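Local coordinates for protein ribonuclease S-3 (Pyrus pyrifolia, PDB 1IQQ) that cleaves RNA as a T2-family ribonuclease of the pistil, the activity through which pear rejects its own pollen in gametophytic self-incompatibility, at residues 60-68 with 100-111. Sequence-based numbering, arbitrary orientation.
With NAG (2-acetamido-2-deoxy-beta-D-glucopyranose), chain B.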
loop_
_atom_site.group_PDB
_atom_site.type_symbol
_atom_site.label_atom_id
_atom_site.label_comp_id
_atom_site.label_asym_id
_atom_site.label_seq_id
_atom_site.Cartn_x
_atom_site.Cartn_y
_atom_site.Cartn_z
ATOM N N LEU A 60 12.833 14.524 -4.430
ATOM C CA LEU A 60 12.201 13.159 -4.395
ATOM C C LEU A 60 11.791 12.929 -2.986
ATOM O O LEU A 60 10.649 12.436 -2.727
ATOM C CB LEU A 60 13.218 12.082 -4.824
ATOM C CG LEU A 60 12.709 10.633 -4.654
ATOM C CD1 LEU A 60 11.496 10.413 -5.541
ATOM C CD2 LEU A 60 13.804 9.697 -5.174
ATOM N N GLU A 61 12.670 13.195 -2.004
ATOM C CA GLU A 61 12.299 12.967 -0.621
ATOM C C GLU A 61 11.117 13.786 -0.149
ATOM O O GLU A 61 10.323 13.328 0.675
ATOM C CB GLU A 61 13.527 13.134 0.300
ATOM C CG GLU A 61 14.484 11.939 0.080
ATOM C CD GLU A 61 15.836 12.087 0.748
ATOM O OE1 GLU A 61 16.184 13.234 1.221
ATOM O OE2 GLU A 61 16.543 11.030 0.785
ATOM N N HIS A 62 10.989 15.012 -0.681
ATOM C CA HIS A 62 9.873 15.853 -0.292
ATOM C C HIS A 62 8.551 15.233 -0.769
ATOM O O HIS A 62 7.532 15.309 -0.104
ATOM C CB HIS A 62 10.096 17.187 -0.995
ATOM C CG HIS A 62 9.022 18.196 -0.773
ATOM N ND1 HIS A 62 7.930 18.489 -1.505
ATOM C CD2 HIS A 62 8.992 19.034 0.323
ATOM C CE1 HIS A 62 7.241 19.478 -0.839
ATOM N NE2 HIS A 62 7.905 19.795 0.258
ATOM N N GLN A 63 8.572 14.627 -1.946
ATOM C CA GLN A 63 7.339 13.975 -2.451
ATOM C C GLN A 63 7.062 12.752 -1.622
ATOM O O GLN A 63 5.905 12.515 -1.290
ATOM C CB GLN A 63 7.501 13.569 -3.892
ATOM C CG GLN A 63 7.624 14.786 -4.885
ATOM C CD GLN A 63 8.102 14.286 -6.232
ATOM O OE1 GLN A 63 7.343 13.860 -7.103
ATOM N NE2 GLN A 63 9.402 14.304 -6.401
ATOM N N LEU A 64 8.094 11.990 -1.279
ATOM C CA LEU A 64 7.876 10.799 -0.461
ATOM C C LEU A 64 7.401 11.169 0.958
ATOM O O LEU A 64 6.704 10.393 1.579
ATOM C CB LEU A 64 9.162 9.980 -0.338
ATOM C CG LEU A 64 9.630 9.428 -1.691
ATOM C CD1 LEU A 64 10.977 8.691 -1.513
ATOM C CD2 LEU A 64 8.647 8.385 -2.269
ATOM N N GLU A 65 7.773 12.361 1.489
ATOM C CA GLU A 65 7.266 12.770 2.799
ATOM C C GLU A 65 5.737 12.829 2.792
ATOM O O GLU A 65 5.120 12.636 3.829
ATOM C CB GLU A 65 7.837 14.177 3.174
ATOM C CG GLU A 65 9.250 14.141 3.644
ATOM C CD GLU A 65 9.840 15.539 3.838
ATOM O OE1 GLU A 65 10.952 15.587 4.396
ATOM O OE2 GLU A 65 9.216 16.555 3.415
ATOM N N ILE A 66 5.187 13.152 1.625
ATOM C CA ILE A 66 3.743 13.266 1.435
ATOM C C ILE A 66 3.077 11.972 1.000
ATOM O O ILE A 66 1.998 11.657 1.522
ATOM C CB ILE A 66 3.414 14.394 0.402
ATOM C CG1 ILE A 66 3.892 15.729 0.975
ATOM C CG2 ILE A 66 1.868 14.446 0.041
ATOM C CD1 ILE A 66 3.940 16.834 -0.113
ATOM N N ILE A 67 3.742 11.200 0.140
ATOM C CA ILE A 67 3.088 10.024 -0.481
ATOM C C ILE A 67 3.495 8.767 0.235
ATOM O O ILE A 67 2.715 7.771 0.224
ATOM C CB ILE A 67 3.519 9.940 -1.990
ATOM C CG1 ILE A 67 2.820 11.065 -2.759
ATOM C CG2 ILE A 67 3.144 8.564 -2.618
ATOM C CD1 ILE A 67 3.453 11.263 -4.121
ATOM N N TRP A 68 4.633 8.756 0.881
ATOM C CA TRP A 68 5.136 7.543 1.542
ATOM C C TRP A 68 5.797 7.851 2.889
ATOM O O TRP A 68 6.915 7.460 3.158
ATOM C CB TRP A 68 6.153 6.802 0.649
ATOM C CG TRP A 68 6.404 5.346 1.019
ATOM C CD1 TRP A 68 6.114 4.721 2.202
ATOM C CD2 TRP A 68 6.968 4.350 0.155
ATOM N NE1 TRP A 68 6.461 3.348 2.111
ATOM C CE2 TRP A 68 6.986 3.123 0.864
ATOM C CE3 TRP A 68 7.459 4.388 -1.166
ATOM C CZ2 TRP A 68 7.475 1.945 0.290
ATOM C CZ3 TRP A 68 7.951 3.215 -1.761
ATOM C CH2 TRP A 68 7.945 1.998 -1.023
ATOM N N ASN A 100 16.315 5.428 -7.138
ATOM C CA ASN A 100 15.526 6.616 -7.479
ATOM C C ASN A 100 14.327 6.214 -8.399
ATOM O O ASN A 100 13.172 6.690 -8.191
ATOM C CB ASN A 100 16.427 7.662 -8.196
ATOM C CG ASN A 100 17.296 8.387 -7.222
ATOM O OD1 ASN A 100 16.811 8.906 -6.207
ATOM N ND2 ASN A 100 18.603 8.434 -7.509
ATOM N N HIS A 101 14.568 5.332 -9.372
ATOM C CA HIS A 101 13.514 4.898 -10.266
ATOM C C HIS A 101 12.423 4.166 -9.508
ATOM O O HIS A 101 11.246 4.286 -9.838
ATOM C CB HIS A 101 14.138 4.021 -11.389
ATOM C CG HIS A 101 13.145 3.518 -12.398
ATOM N ND1 HIS A 101 12.299 4.346 -13.117
ATOM C CD2 HIS A 101 12.932 2.273 -12.835
ATOM C CE1 HIS A 101 11.597 3.604 -13.972
ATOM N NE2 HIS A 101 11.970 2.349 -13.823
ATOM N N TYR A 102 12.812 3.417 -8.486
ATOM C CA TYR A 102 11.808 2.731 -7.665
ATOM C C TYR A 102 10.835 3.722 -7.018
ATOM O O TYR A 102 9.589 3.556 -7.113
ATOM C CB TYR A 102 12.537 1.969 -6.536
ATOM C CG TYR A 102 11.674 1.241 -5.565
ATOM C CD1 TYR A 102 10.721 0.290 -6.018
ATOM C CD2 TYR A 102 11.824 1.437 -4.160
ATOM C CE1 TYR A 102 9.928 -0.465 -5.102
ATOM C CE2 TYR A 102 11.067 0.718 -3.268
ATOM C CZ TYR A 102 10.107 -0.245 -3.718
ATOM O OH TYR A 102 9.360 -0.981 -2.839
ATOM N N PHE A 103 11.339 4.754 -6.386
ATOM C CA PHE A 103 10.481 5.708 -5.745
ATOM C C PHE A 103 9.749 6.565 -6.769
ATOM O O PHE A 103 8.601 6.925 -6.541
ATOM C CB PHE A 103 11.336 6.523 -4.774
ATOM C CG PHE A 103 11.765 5.739 -3.563
ATOM C CD1 PHE A 103 10.834 5.171 -2.675
ATOM C CD2 PHE A 103 13.140 5.524 -3.308
ATOM C CE1 PHE A 103 11.293 4.406 -1.606
ATOM C CE2 PHE A 103 13.577 4.773 -2.231
ATOM C CZ PHE A 103 12.648 4.199 -1.379
ATOM N N GLU A 104 10.417 6.914 -7.869
ATOM C CA GLU A 104 9.694 7.678 -8.920
ATOM C C GLU A 104 8.576 6.832 -9.488
ATOM O O GLU A 104 7.520 7.365 -9.836
ATOM C CB GLU A 104 10.688 8.054 -10.034
ATOM C CG GLU A 104 11.675 9.120 -9.607
ATOM C CD GLU A 104 12.940 9.154 -10.466
ATOM O OE1 GLU A 104 13.046 8.373 -11.453
ATOM O OE2 GLU A 104 13.838 9.980 -10.105
ATOM N N THR A 105 8.772 5.520 -9.588
ATOM C CA THR A 105 7.731 4.622 -10.106
ATOM C C THR A 105 6.527 4.612 -9.154
ATOM O O THR A 105 5.373 4.662 -9.595
ATOM C CB THR A 105 8.269 3.225 -10.230
ATOM O OG1 THR A 105 9.264 3.219 -11.290
ATOM C CG2 THR A 105 7.109 2.236 -10.585
ATOM N N VAL A 106 6.771 4.552 -7.833
ATOM C CA VAL A 106 5.645 4.636 -6.865
ATOM C C VAL A 106 4.878 5.930 -6.965
ATOM O O VAL A 106 3.654 5.943 -6.908
ATOM C CB VAL A 106 6.213 4.467 -5.445
ATOM C CG1 VAL A 106 5.182 4.807 -4.381
ATOM C CG2 VAL A 106 6.619 2.971 -5.266
ATOM N N ILE A 107 5.593 7.046 -7.115
ATOM C CA ILE A 107 4.936 8.375 -7.241
ATOM C C ILE A 107 4.111 8.410 -8.530
ATOM O O ILE A 107 2.937 8.901 -8.499
ATOM C CB ILE A 107 6.046 9.477 -7.258
ATOM C CG1 ILE A 107 6.696 9.612 -5.861
ATOM C CG2 ILE A 107 5.444 10.843 -7.771
ATOM C CD1 ILE A 107 8.092 10.333 -5.835
ATOM N N LYS A 108 4.659 7.820 -9.582
ATOM C CA LYS A 108 3.948 7.745 -10.875
ATOM C C LYS A 108 2.648 6.942 -10.715
ATOM O O LYS A 108 1.583 7.303 -11.269
ATOM C CB LYS A 108 4.811 7.112 -11.952
ATOM C CG LYS A 108 4.291 7.467 -13.337
ATOM C CD LYS A 108 5.342 7.104 -14.323
ATOM C CE LYS A 108 5.328 5.636 -14.510
ATOM N NZ LYS A 108 4.407 5.401 -15.636
ATOM N N MET A 109 2.712 5.841 -9.958
ATOM C CA MET A 109 1.477 5.063 -9.767
ATOM C C MET A 109 0.463 5.847 -8.942
ATOM O O MET A 109 -0.737 5.927 -9.304
ATOM C CB MET A 109 1.821 3.747 -9.027
ATOM C CG MET A 109 2.645 2.806 -9.903
ATOM S SD MET A 109 3.292 1.469 -8.851
ATOM C CE MET A 109 3.895 0.483 -10.176
ATOM N N TYR A 110 0.899 6.399 -7.819
ATOM C CA TYR A 110 -0.010 7.074 -6.924
ATOM C C TYR A 110 -0.631 8.351 -7.489
ATOM O O TYR A 110 -1.828 8.617 -7.308
ATOM C CB TYR A 110 0.763 7.402 -5.610
ATOM C CG TYR A 110 -0.080 7.863 -4.467
ATOM C CD1 TYR A 110 -0.614 6.954 -3.548
ATOM C CD2 TYR A 110 -0.295 9.187 -4.234
ATOM C CE1 TYR A 110 -1.326 7.342 -2.452
ATOM C CE2 TYR A 110 -1.025 9.635 -3.113
ATOM C CZ TYR A 110 -1.530 8.683 -2.221
ATOM O OH TYR A 110 -2.187 9.142 -1.098
ATOM N N ILE A 111 0.197 9.175 -8.148
ATOM C CA ILE A 111 -0.256 10.468 -8.648
ATOM C C ILE A 111 -0.647 10.371 -10.124
ATOM O O ILE A 111 -1.854 10.355 -10.468
ATOM C CB ILE A 111 0.901 11.529 -8.478
ATOM C CG1 ILE A 111 1.223 11.749 -7.006
ATOM C CG2 ILE A 111 0.491 12.870 -9.186
ATOM C CD1 ILE A 111 0.011 12.183 -6.156
HETATM C C1 NAG B . -5.227 11.378 -2.237
HETATM C C2 NAG B . -4.605 12.803 -2.297
HETATM C C3 NAG B . -5.330 13.663 -1.247
HETATM C C4 NAG B . -6.845 13.698 -1.488
HETATM C C5 NAG B . -7.345 12.243 -1.533
HETATM C C6 NAG B . -8.788 12.080 -1.875
HETATM C C7 NAG B . -2.278 13.355 -2.783
HETATM C C8 NAG B . -0.870 13.447 -2.267
HETATM N N2 NAG B . -3.193 12.771 -1.973
HETATM O O3 NAG B . -4.785 14.994 -1.348
HETATM O O4 NAG B . -7.479 14.332 -0.359
HETATM O O5 NAG B . -6.606 11.526 -2.545
HETATM O O6 NAG B . -9.126 12.694 -3.128
HETATM O O7 NAG B . -2.551 13.781 -3.914
#
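Phe103 presents one ring face to Leu64, whose CD1 stands over it, 4.0 Å from the ring centroid, a CH-pi contact. Tyr102 CD2, from the same helix, lies over the opposite face. The ring's edge turns toward the face of the Trp68 six-membered ring in an offset edge-to-face pair, planes at 67° and centroids 5.5 Å apart. At the indole's own edge sits Tyr102 OH, 3.8 Å from Trp68 CH2; that hydroxyl is hydrogen-bonded to Leu35 O. Toward the C-terminal ends of both segments, Ile67 CG2 lies over a face of Tyr110, 4.0 Å from its centroid, while the acetamide methyl of an N-acetylglucosamine of the protein's own glycan reaches the tyrosine edge.

Segments 60-67 and 100-111, on helices 58-67 and 99-112 of the T2 ribonuclease fold, have axes approaching to 10.7 Å at 47°; their side chains interlock knobs-into-holes. Leu60 enters a hole formed by Asn100, Phe103, Glu104 and Ile107; Ile107 enters that of Leu60, Gln63, Leu64 and Ile67. With CG1 anti to the carbonyl carbon (chi1 -71°) and the chain extended beyond it, Ile107 brings CD1 to 3.4 Å from Leu60 CD1, a tight methyl contact. Trp68, just past its helix, also touches active-site Glu84.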